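Local coordinates for protein glycerol dehydratase (Clostridium butyricum, PDB 1R9D) that probably dehydrates glycerol to 3-hydroxypropionaldehyde without coenzyme B12, as a glycyl-radical enzyme of the pyruvate formate-lyase-like family, at residues P63-D68 and L76-R81; T217-Y222 and S250-E255; K224-I229 and N243-I248; E255-F260 and Y293-N298. One frame throughout, in Å; residues are numbered along the deposited sequence.

Contact 1: P63-D68 and L76-R81; sequences PITIRD and LTKEPR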
# COMPACT_ATOMS: atom_id res chain seq x y z
N PRO A 63 -2.67 0.94 -31.91
CA PRO A 63 -3.14 1.17 -33.28
C PRO A 63 -4.50 1.86 -33.30
O PRO A 63 -5.36 1.58 -32.46
CB PRO A 63 -3.19 -0.24 -33.86
CG PRO A 63 -2.06 -0.92 -33.17
CD PRO A 63 -2.22 -0.45 -31.73
N ILE A 64 -4.68 2.76 -34.26
CA ILE A 64 -5.91 3.51 -34.43
C ILE A 64 -6.59 3.00 -35.70
O ILE A 64 -5.91 2.59 -36.64
CB ILE A 64 -5.59 5.03 -34.58
CG1 ILE A 64 -4.96 5.54 -33.29
CG2 ILE A 64 -6.85 5.81 -34.90
CD1 ILE A 64 -5.82 5.30 -32.06
N THR A 65 -7.92 3.01 -35.73
CA THR A 65 -8.64 2.54 -36.91
C THR A 65 -9.97 3.25 -37.14
O THR A 65 -10.75 3.47 -36.21
CB THR A 65 -8.96 1.02 -36.82
OG1 THR A 65 -7.75 0.27 -36.68
CG2 THR A 65 -9.70 0.57 -38.07
N ILE A 66 -10.21 3.62 -38.39
CA ILE A 66 -11.46 4.25 -38.77
C ILE A 66 -12.01 3.31 -39.83
O ILE A 66 -11.43 3.15 -40.90
CB ILE A 66 -11.25 5.67 -39.36
CG1 ILE A 66 -10.75 6.61 -38.27
CG2 ILE A 66 -12.56 6.18 -39.95
CD1 ILE A 66 -10.70 8.07 -38.66
N ARG A 67 -13.13 2.66 -39.51
CA ARG A 67 -13.74 1.71 -40.43
C ARG A 67 -14.53 2.42 -41.51
O ARG A 67 -15.00 3.54 -41.32
CB ARG A 67 -14.63 0.73 -39.66
CG ARG A 67 -13.92 0.07 -38.46
CD ARG A 67 -14.77 -1.03 -37.84
NE ARG A 67 -14.30 -1.43 -36.51
CZ ARG A 67 -13.12 -1.97 -36.25
NH1 ARG A 67 -12.24 -2.19 -37.22
NH2 ARG A 67 -12.79 -2.28 -35.00
N ASP A 68 -14.68 1.77 -42.66
CA ASP A 68 -15.41 2.37 -43.78
C ASP A 68 -16.83 2.82 -43.44
O ASP A 68 -17.58 2.10 -42.78
CB ASP A 68 -15.45 1.38 -44.95
CG ASP A 68 -14.08 0.83 -45.31
OD1 ASP A 68 -13.13 1.64 -45.46
OD2 ASP A 68 -13.95 -0.41 -45.44
N LEU A 76 -11.19 -0.01 -30.62
CA LEU A 76 -10.24 -0.58 -29.67
C LEU A 76 -9.37 -1.68 -30.24
O LEU A 76 -8.32 -2.00 -29.69
CB LEU A 76 -10.98 -1.11 -28.44
CG LEU A 76 -11.92 -0.14 -27.72
CD1 LEU A 76 -12.36 -0.76 -26.40
CD2 LEU A 76 -11.23 1.18 -27.46
N THR A 77 -9.82 -2.28 -31.34
CA THR A 77 -9.08 -3.36 -31.99
C THR A 77 -9.13 -3.17 -33.50
O THR A 77 -10.07 -2.57 -34.03
CB THR A 77 -9.66 -4.75 -31.64
OG1 THR A 77 -11.07 -4.78 -31.92
CG2 THR A 77 -9.43 -5.07 -30.16
N LYS A 78 -8.11 -3.68 -34.19
CA LYS A 78 -8.04 -3.57 -35.65
C LYS A 78 -9.19 -4.36 -36.28
O LYS A 78 -9.87 -3.86 -37.18
CB LYS A 78 -6.69 -4.08 -36.14
CG LYS A 78 -5.51 -3.26 -35.60
CD LYS A 78 -4.17 -3.87 -35.96
CE LYS A 78 -3.96 -5.23 -35.29
NZ LYS A 78 -2.61 -5.80 -35.55
N GLU A 79 -9.39 -5.59 -35.82
CA GLU A 79 -10.47 -6.45 -36.31
C GLU A 79 -11.71 -6.08 -35.48
O GLU A 79 -11.61 -5.89 -34.27
CB GLU A 79 -10.12 -7.92 -36.09
CG GLU A 79 -11.20 -8.95 -36.47
CD GLU A 79 -11.39 -9.10 -37.97
OE1 GLU A 79 -10.47 -8.74 -38.73
OE2 GLU A 79 -12.46 -9.60 -38.39
N PRO A 80 -12.88 -5.97 -36.12
CA PRO A 80 -14.06 -5.62 -35.33
C PRO A 80 -14.44 -6.72 -34.34
O PRO A 80 -14.02 -7.86 -34.47
CB PRO A 80 -15.15 -5.42 -36.38
CG PRO A 80 -14.38 -5.07 -37.63
CD PRO A 80 -13.21 -6.02 -37.56
N ARG A 81 -15.22 -6.35 -33.32
CA ARG A 81 -15.69 -7.32 -32.34
C ARG A 81 -14.58 -8.20 -31.76
O ARG A 81 -14.79 -9.40 -31.54
CB ARG A 81 -16.75 -8.21 -33.00
CG ARG A 81 -17.79 -8.77 -32.06
CD ARG A 81 -18.74 -9.68 -32.82
NE ARG A 81 -19.84 -10.15 -31.98
CZ ARG A 81 -20.69 -11.10 -32.35
NH1 ARG A 81 -20.57 -11.68 -33.54
NH2 ARG A 81 -21.67 -11.47 -31.53
O HOH W 1 -6.17 -1.46 -32.13
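Arg67 sets CG anti to its own carbonyl carbon (chi1 -51°), and the chain then runs extended from CG to NE, which carries NE out toward 76-81; the bent last torsion places CZ so that the guanidinium meets the carbonyls of Thr77 and Lys78. Two nearly matched hydrogen bonds grip it. NH1 donates to Lys78 O over 2.9 Å with an N-H...O angle of 157°, and NH2 donates to Thr77 O, also over 2.9 Å, at 151°. Lys78 O lies close to the guanidinium plane but Thr77 O is tilted from it; conversely, NH1 stands well above the carbonyl plane of Lys78. With two acceptors at its edge, the flat group has little freedom to rotate. Pro80 crosses Arg67 obliquely over one face, its CG 3.6 Å from Arg67 CZ and offset toward the rim. Within 76-81, Thr77 OG1 donates to Glu79 O at 2.7 Å, a bond that spans the turn from Thr77 to Glu79. Looser packing extends the interface: Thr65 OG1 lies 4.0 Å from Lys78 CA, and Pro63 CB lies 4.2 Å from Lys78 CG. Arg67 NH2 also forms a salt bridge with Asp320, whose other oxygen accepts from Arg81 N, consistent with a firmly charged guanidinium. Both segments belong to the loop region between helix 47-61 and helix 92-97, and the contact folds that region back on itself. Ile64 and Ile66 pack on helix 197-230, Leu76 rests on helix 260-277, and Arg67 reaches Gln19 of helix 11-22.

Contact 2: T217-Y222 and S250-E255; sequences TYVNRY and SKVSGE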
# COMPACT_ATOMS: atom_id res chain seq x y z
N THR A 217 -4.87 13.45 -26.16
CA THR A 217 -3.93 13.03 -27.20
C THR A 217 -4.56 11.96 -28.08
O THR A 217 -4.41 11.98 -29.31
CB THR A 217 -2.64 12.46 -26.57
OG1 THR A 217 -1.99 13.46 -25.78
CG2 THR A 217 -1.68 11.97 -27.65
N TYR A 218 -5.25 11.02 -27.44
CA TYR A 218 -5.90 9.92 -28.15
C TYR A 218 -6.90 10.43 -29.18
O TYR A 218 -6.90 10.00 -30.33
CB TYR A 218 -6.62 9.00 -27.15
CG TYR A 218 -7.16 7.73 -27.77
CD1 TYR A 218 -6.30 6.77 -28.30
CD2 TYR A 218 -8.54 7.49 -27.82
CE1 TYR A 218 -6.79 5.60 -28.87
CE2 TYR A 218 -9.04 6.33 -28.39
CZ TYR A 218 -8.16 5.39 -28.92
OH TYR A 218 -8.65 4.24 -29.50
N VAL A 219 -7.76 11.36 -28.76
CA VAL A 219 -8.77 11.92 -29.64
C VAL A 219 -8.13 12.66 -30.81
O VAL A 219 -8.61 12.60 -31.95
CB VAL A 219 -9.70 12.88 -28.88
CG1 VAL A 219 -10.74 13.47 -29.82
CG2 VAL A 219 -10.39 12.12 -27.74
N ASN A 220 -7.03 13.36 -30.54
CA ASN A 220 -6.33 14.10 -31.58
C ASN A 220 -5.72 13.19 -32.64
O ASN A 220 -5.56 13.59 -33.79
CB ASN A 220 -5.25 14.99 -30.96
CG ASN A 220 -5.81 16.29 -30.43
OD1 ASN A 220 -5.31 16.86 -29.45
ND2 ASN A 220 -6.86 16.79 -31.09
N ARG A 221 -5.40 11.96 -32.25
CA ARG A 221 -4.84 11.00 -33.20
C ARG A 221 -5.90 10.63 -34.23
O ARG A 221 -5.58 10.38 -35.40
CB ARG A 221 -4.35 9.75 -32.48
CG ARG A 221 -3.11 9.97 -31.61
CD ARG A 221 -2.64 8.67 -30.98
NE ARG A 221 -2.23 7.70 -31.99
CZ ARG A 221 -2.17 6.38 -31.79
NH1 ARG A 221 -2.50 5.88 -30.61
NH2 ARG A 221 -1.80 5.57 -32.77
N TYR A 222 -7.16 10.59 -33.81
CA TYR A 222 -8.25 10.27 -34.74
C TYR A 222 -8.54 11.46 -35.64
O TYR A 222 -8.91 11.29 -36.80
CB TYR A 222 -9.53 9.87 -33.99
CG TYR A 222 -9.54 8.42 -33.55
CD1 TYR A 222 -9.02 8.05 -32.32
CD2 TYR A 222 -10.03 7.42 -34.40
CE1 TYR A 222 -8.97 6.71 -31.93
CE2 TYR A 222 -9.98 6.08 -34.03
CZ TYR A 222 -9.46 5.74 -32.79
OH TYR A 222 -9.39 4.42 -32.41
N SER A 250 -11.21 17.22 -33.28
CA SER A 250 -10.28 18.27 -32.86
C SER A 250 -10.86 19.13 -31.75
O SER A 250 -10.14 19.54 -30.84
CB SER A 250 -9.90 19.16 -34.05
OG SER A 250 -9.02 18.47 -34.92
N LYS A 251 -12.16 19.39 -31.81
CA LYS A 251 -12.80 20.20 -30.79
C LYS A 251 -13.02 19.45 -29.48
O LYS A 251 -12.59 19.90 -28.42
CB LYS A 251 -14.15 20.73 -31.27
CG LYS A 251 -14.86 21.51 -30.18
CD LYS A 251 -16.28 21.89 -30.55
CE LYS A 251 -16.95 22.57 -29.36
NZ LYS A 251 -18.33 23.02 -29.68
N VAL A 252 -13.69 18.30 -29.54
CA VAL A 252 -13.97 17.53 -28.33
C VAL A 252 -12.75 16.80 -27.77
O VAL A 252 -12.86 16.02 -26.82
CB VAL A 252 -15.10 16.49 -28.55
CG1 VAL A 252 -16.34 17.21 -29.06
CG2 VAL A 252 -14.66 15.41 -29.53
N SER A 253 -11.58 17.04 -28.36
CA SER A 253 -10.37 16.40 -27.86
C SER A 253 -10.17 16.84 -26.41
O SER A 253 -9.75 16.05 -25.57
CB SER A 253 -9.15 16.80 -28.71
OG SER A 253 -9.06 18.21 -28.86
N GLY A 254 -10.51 18.09 -26.13
CA GLY A 254 -10.37 18.60 -24.77
C GLY A 254 -11.55 19.43 -24.30
O GLY A 254 -11.81 19.52 -23.10
N GLU A 255 -12.27 20.02 -25.24
CA GLU A 255 -13.43 20.84 -24.89
C GLU A 255 -14.70 20.00 -24.76
O GLU A 255 -14.74 18.85 -25.18
CB GLU A 255 -13.64 21.92 -25.96
CG GLU A 255 -12.55 22.97 -26.00
CD GLU A 255 -12.63 23.85 -27.23
OE1 GLU A 255 -12.38 23.35 -28.35
OE2 GLU A 255 -12.96 25.05 -27.09
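The contact lies on the helical hairpin of 197-230 and 236-252, away from its connecting turn, where Val219 and Asn220 meet the chain at Ser253. The backbones come near: Val219 CA and Ser253 CA are 5.1 Å apart, so close that Val219 CB and CG1 lie directly against Ser253 CA. CG1 is anti to the backbone N (chi1 179°) and lies 3.5 Å from Ser253 CA, while its approach to Val252 CG2, at 4.4 Å, is a looser apolar contact. Asn220 works from the next position along the helix. Its CB leaves the backbone neither toward nor away from the partner, but the amide carries ND2 to within 3.3 Å of Ser253 CB, the serine atom nearest to it. ND2 is also 3.4 Å from Ser253 OG, yet the angle is too poor for a hydrogen bond, so this pair counts as packing. The hydroxyl is engaged elsewhere: with OG placed between the backbone N and carbonyl carbon (chi1 51°), Ser253 donates to Ser250 O over 2.6 Å, from above that carbonyl's plane. This bond turns OG back onto Ser250. No hydrogen bond joins the two segments directly. Behind the interface, Val219 packs on Phe269 and Val252 on Leu266, both of helix 260-277, so a third helix covers the joint. Tyr218, Arg221 and Tyr222 instead turn to Ile64 in the loop after helix 47-61, and Gly254 pairs through its backbone with Asn178 of helix 169-190.

Contact 3: K224-I229 and N243-I248; sequences KKAKEI and NEIAKI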
# COMPACT_ATOMS: atom_id res chain seq x y z
N LYS A 224 -6.38 13.52 -36.77
CA LYS A 224 -5.33 13.49 -37.79
C LYS A 224 -5.57 12.34 -38.77
O LYS A 224 -5.37 12.49 -39.98
CB LYS A 224 -3.96 13.33 -37.14
CG LYS A 224 -2.82 13.22 -38.14
CD LYS A 224 -1.53 12.76 -37.49
CE LYS A 224 -0.46 12.50 -38.54
NZ LYS A 224 0.75 11.86 -37.96
N LYS A 225 -5.99 11.20 -38.24
CA LYS A 225 -6.26 10.02 -39.06
C LYS A 225 -7.36 10.34 -40.06
O LYS A 225 -7.27 9.97 -41.23
CB LYS A 225 -6.70 8.86 -38.17
CG LYS A 225 -6.83 7.53 -38.88
CD LYS A 225 -5.47 6.92 -39.14
CE LYS A 225 -5.59 5.50 -39.65
NZ LYS A 225 -4.26 4.84 -39.75
N ALA A 226 -8.40 11.02 -39.60
CA ALA A 226 -9.54 11.39 -40.44
C ALA A 226 -9.11 12.21 -41.66
O ALA A 226 -9.43 11.85 -42.79
CB ALA A 226 -10.56 12.17 -39.62
N LYS A 227 -8.42 13.32 -41.42
CA LYS A 227 -7.94 14.19 -42.51
C LYS A 227 -7.10 13.40 -43.50
O LYS A 227 -7.22 13.56 -44.71
CB LYS A 227 -7.10 15.34 -41.95
CG LYS A 227 -7.90 16.52 -41.42
CD LYS A 227 -8.59 17.28 -42.55
CE LYS A 227 -9.31 18.51 -42.02
NZ LYS A 227 -10.02 19.27 -43.10
N GLU A 228 -6.24 12.55 -42.96
CA GLU A 228 -5.35 11.70 -43.74
C GLU A 228 -6.14 10.81 -44.71
O GLU A 228 -5.75 10.63 -45.87
CB GLU A 228 -4.52 10.85 -42.78
CG GLU A 228 -3.71 9.73 -43.40
CD GLU A 228 -2.93 8.96 -42.34
OE1 GLU A 228 -2.38 7.88 -42.67
OE2 GLU A 228 -2.86 9.43 -41.19
N ILE A 229 -7.25 10.26 -44.23
CA ILE A 229 -8.09 9.40 -45.06
C ILE A 229 -8.88 10.26 -46.05
O ILE A 229 -9.03 9.89 -47.22
CB ILE A 229 -9.08 8.59 -44.19
CG1 ILE A 229 -8.31 7.61 -43.30
CG2 ILE A 229 -10.05 7.83 -45.08
CD1 ILE A 229 -9.20 6.81 -42.35
N ASN A 243 -13.86 14.91 -43.26
CA ASN A 243 -13.35 16.22 -42.86
C ASN A 243 -14.15 16.75 -41.68
O ASN A 243 -13.62 17.48 -40.84
CB ASN A 243 -13.42 17.22 -44.01
CG ASN A 243 -12.22 17.13 -44.92
OD1 ASN A 243 -11.08 17.09 -44.46
ND2 ASN A 243 -12.46 17.12 -46.23
N GLU A 244 -15.42 16.39 -41.61
CA GLU A 244 -16.27 16.84 -40.52
C GLU A 244 -15.88 16.08 -39.25
O GLU A 244 -15.92 16.63 -38.15
CB GLU A 244 -17.75 16.61 -40.84
CG GLU A 244 -18.68 17.05 -39.72
CD GLU A 244 -18.62 18.55 -39.45
OE1 GLU A 244 -17.63 19.20 -39.85
OE2 GLU A 244 -19.56 19.08 -38.82
N ILE A 245 -15.49 14.82 -39.41
CA ILE A 245 -15.07 13.99 -38.29
C ILE A 245 -13.78 14.58 -37.72
O ILE A 245 -13.63 14.72 -36.51
CB ILE A 245 -14.81 12.53 -38.74
CG1 ILE A 245 -16.14 11.87 -39.13
CG2 ILE A 245 -14.13 11.75 -37.63
CD1 ILE A 245 -15.98 10.48 -39.71
N ALA A 246 -12.86 14.94 -38.61
CA ALA A 246 -11.60 15.52 -38.17
C ALA A 246 -11.86 16.79 -37.38
O ALA A 246 -11.19 17.07 -36.39
CB ALA A 246 -10.72 15.82 -39.38
N LYS A 247 -12.85 17.57 -37.83
CA LYS A 247 -13.21 18.82 -37.17
C LYS A 247 -13.79 18.59 -35.78
O LYS A 247 -13.41 19.26 -34.81
CB LYS A 247 -14.22 19.60 -38.01
CG LYS A 247 -14.69 20.88 -37.35
CD LYS A 247 -15.70 21.63 -38.21
CE LYS A 247 -16.13 22.93 -37.53
NZ LYS A 247 -17.04 23.74 -38.38
N ILE A 248 -14.72 17.65 -35.69
CA ILE A 248 -15.36 17.34 -34.41
C ILE A 248 -14.38 16.77 -33.40
O ILE A 248 -14.38 17.17 -32.24
CB ILE A 248 -16.55 16.37 -34.62
CG1 ILE A 248 -17.65 17.08 -35.40
CG2 ILE A 248 -17.08 15.90 -33.27
CD1 ILE A 248 -18.83 16.21 -35.72
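Ala226 and Ala246 point their CB atoms toward each other across two nearly antiparallel helix segments, and the methyls touch at 3.7 Å. So small a pair of side chains lets the axes approach to 7.8 Å, with an angle of 162° between their N-to-C directions; the alpha carbons of the two alanines are 5.1 Å apart. Ile245 adds a branch to this apolar patch, its CG2 lying 4.1 Å from Ala226 CB. Lys227 borders the patch. Its chain bends at chi2 (-70°), which turns CD toward the opposite helix, and then continues extended to NZ. On the way CG rests 3.6 Å from Ala246 CB, so the aliphatic part of the lysine covers the alanine methyl. At its end NZ donates to Asn243 OD1 over 2.8 Å. The two side chains cross at about a right angle, and the amine stands well above the amide plane, 52° out of it, so the lysine comes over the carbonyl oxygen rather than lying flat beside it. OD1 is also 3.1 Å from Lys227 CD, evidence that the oxygen sits against the lysine chain as well as its tip. The exposed lysine thus serves both as apolar cover and as a polar tie, here to a neutral amide. Ile245 and Ile248 continue onto Tyr261 of helix 260-277. Small residues at the contact and a close antiparallel spacing are features of an Alacoil-like helical hairpin, although one alanine layer does not by itself establish a heptad repeat.

Contact 4: E255-F260 and Y293-N298; sequences EGAKSF and YPYYEN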
# COMPACT_ATOMS: atom_id res chain seq x y z
N GLU A 255 -12.27 20.02 -25.24
CA GLU A 255 -13.43 20.84 -24.89
C GLU A 255 -14.70 20.00 -24.76
O GLU A 255 -14.74 18.85 -25.18
CB GLU A 255 -13.64 21.92 -25.96
CG GLU A 255 -12.55 22.97 -26.00
CD GLU A 255 -12.63 23.85 -27.23
OE1 GLU A 255 -12.38 23.35 -28.35
OE2 GLU A 255 -12.96 25.05 -27.09
N GLY A 256 -15.72 20.60 -24.16
CA GLY A 256 -16.99 19.91 -24.00
C GLY A 256 -17.74 19.97 -25.31
O GLY A 256 -17.29 20.63 -26.25
N ALA A 257 -18.87 19.28 -25.39
CA ALA A 257 -19.66 19.27 -26.62
C ALA A 257 -20.64 20.43 -26.69
O ALA A 257 -21.02 21.01 -25.67
CB ALA A 257 -20.40 17.94 -26.75
N LYS A 258 -21.05 20.78 -27.90
CA LYS A 258 -22.00 21.87 -28.12
C LYS A 258 -23.17 21.32 -28.92
O LYS A 258 -24.32 21.38 -28.48
CB LYS A 258 -21.32 23.01 -28.88
CG LYS A 258 -22.24 24.15 -29.29
CD LYS A 258 -22.61 25.04 -28.11
CE LYS A 258 -23.39 26.27 -28.59
NZ LYS A 258 -23.72 27.20 -27.47
N SER A 259 -22.87 20.78 -30.09
CA SER A 259 -23.90 20.22 -30.97
C SER A 259 -24.15 18.75 -30.64
O SER A 259 -23.41 18.15 -29.85
CB SER A 259 -23.45 20.33 -32.42
OG SER A 259 -22.35 19.47 -32.66
N PHE A 260 -25.17 18.17 -31.26
CA PHE A 260 -25.50 16.77 -31.01
C PHE A 260 -24.42 15.82 -31.53
O PHE A 260 -24.06 14.86 -30.86
CB PHE A 260 -26.85 16.41 -31.65
CG PHE A 260 -27.40 15.08 -31.21
CD1 PHE A 260 -27.81 14.88 -29.90
CD2 PHE A 260 -27.48 14.02 -32.11
CE1 PHE A 260 -28.30 13.64 -29.48
CE2 PHE A 260 -27.97 12.77 -31.70
CZ PHE A 260 -28.38 12.58 -30.38
N TYR A 293 -30.35 14.28 -24.35
CA TYR A 293 -31.46 15.09 -24.85
C TYR A 293 -31.17 16.59 -24.95
O TYR A 293 -31.54 17.23 -25.94
CB TYR A 293 -32.71 14.86 -23.99
CG TYR A 293 -33.89 15.70 -24.44
CD1 TYR A 293 -34.51 15.48 -25.66
CD2 TYR A 293 -34.35 16.76 -23.65
CE1 TYR A 293 -35.56 16.28 -26.09
CE2 TYR A 293 -35.40 17.57 -24.07
CZ TYR A 293 -36.00 17.33 -25.29
OH TYR A 293 -37.02 18.15 -25.72
N PRO A 294 -30.53 17.18 -23.93
CA PRO A 294 -30.25 18.62 -23.99
C PRO A 294 -29.47 19.03 -25.25
O PRO A 294 -29.73 20.08 -25.82
CB PRO A 294 -29.46 18.86 -22.71
CG PRO A 294 -30.11 17.90 -21.75
CD PRO A 294 -30.20 16.64 -22.59
N TYR A 295 -28.53 18.20 -25.68
CA TYR A 295 -27.75 18.50 -26.87
C TYR A 295 -28.59 18.36 -28.13
O TYR A 295 -28.41 19.10 -29.10
CB TYR A 295 -26.51 17.61 -26.94
CG TYR A 295 -25.57 17.84 -25.77
CD1 TYR A 295 -25.72 17.12 -24.58
CD2 TYR A 295 -24.58 18.81 -25.83
CE1 TYR A 295 -24.91 17.38 -23.48
CE2 TYR A 295 -23.76 19.08 -24.73
CZ TYR A 295 -23.93 18.36 -23.56
OH TYR A 295 -23.15 18.64 -22.46
N TYR A 296 -29.52 17.41 -28.13
CA TYR A 296 -30.40 17.22 -29.27
C TYR A 296 -31.37 18.38 -29.38
O TYR A 296 -31.59 18.94 -30.46
CB TYR A 296 -31.20 15.92 -29.14
CG TYR A 296 -32.43 15.89 -30.02
CD1 TYR A 296 -32.33 15.64 -31.39
CD2 TYR A 296 -33.68 16.16 -29.50
CE1 TYR A 296 -33.46 15.65 -32.22
CE2 TYR A 296 -34.82 16.19 -30.30
CZ TYR A 296 -34.70 15.93 -31.66
OH TYR A 296 -35.83 15.98 -32.45
N GLU A 297 -31.96 18.76 -28.25
CA GLU A 297 -32.93 19.84 -28.21
C GLU A 297 -32.34 21.20 -28.57
O GLU A 297 -32.97 21.99 -29.27
CB GLU A 297 -33.59 19.93 -26.83
CG GLU A 297 -34.69 20.98 -26.72
CD GLU A 297 -35.92 20.65 -27.55
OE1 GLU A 297 -35.78 20.28 -28.73
OE2 GLU A 297 -37.05 20.76 -27.01
N ASN A 298 -31.13 21.48 -28.08
CA ASN A 298 -30.50 22.76 -28.37
C ASN A 298 -29.82 22.84 -29.73
O ASN A 298 -29.33 23.90 -30.12
CB ASN A 298 -29.49 23.12 -27.27
CG ASN A 298 -30.14 23.29 -25.91
OD1 ASN A 298 -31.27 23.77 -25.81
ND2 ASN A 298 -29.43 22.91 -24.86
O HOH W 2 -26.81 21.29 -29.14
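Phe260 and Tyr295 bring their backbones to 5.0 Å between CA atoms, where the loop 255-260 turns into a new helix beside the helical segment 293-298, itself kinked around Pro294 and Tyr295. Tyr295 reaches toward the loop with CG anti to the carbonyl carbon (chi1 -62°). The loop meets the edge of its ring: CE2 is 3.5 Å from Ala257 O and CD2 is 3.7 Å from Lys258 O, both oxygens near the ring plane. Ala257 CB touches the same CE2 at 4.1 Å. Phe260, with CG anti to its backbone N (chi1 -168°), packs against the backbone and CB of Tyr296, its CD1 3.6 Å and its CE1 3.7 Å from Tyr296 CB. Tyr296 directs its hydroxyl elsewhere, to Asp304. One water joins the backbones, donating to Lys258 O over 2.6 Å and to Tyr295 O over 2.7 Å. Ser259 is the N-cap of helix 260-277: its OG caps a backbone N in the first turn while the Glu262 side chain accepts from Ser259 N, in the manner of a capping box. With no direct hydrogen bond between the segments, cohesion rests on the contacts of the Tyr295 and Phe260 rings with backbone and aliphatic atoms, and on the bridging water, while carbonyl oxygens at the tyrosine edge probably gain some electrostatic benefit from its slightly positive ring hydrogens.

Each contact is centred 24 to 34 Å from the chain's centre. Contacts 2 and 3 are successive levels of the hairpin of helices 197-230 and 236-252, their centres 11 Å apart, with contact 3 nested inside the loop that contact 2 closes. Contact 1 comes earlier in sequence and touches both, 17 Å and 16 Å away between centres. Contact 4 follows directly, sharing Glu255 with contact 2 and touching it through Lys251 against Lys258, but does not touch contact 3. Contacts 1 and 4 lie 26 Å apart between centres, with contacts 2 and 3 between them in a chain of neighbours. The chain therefore links an early loop, the hairpin and a later helix into one outer layer.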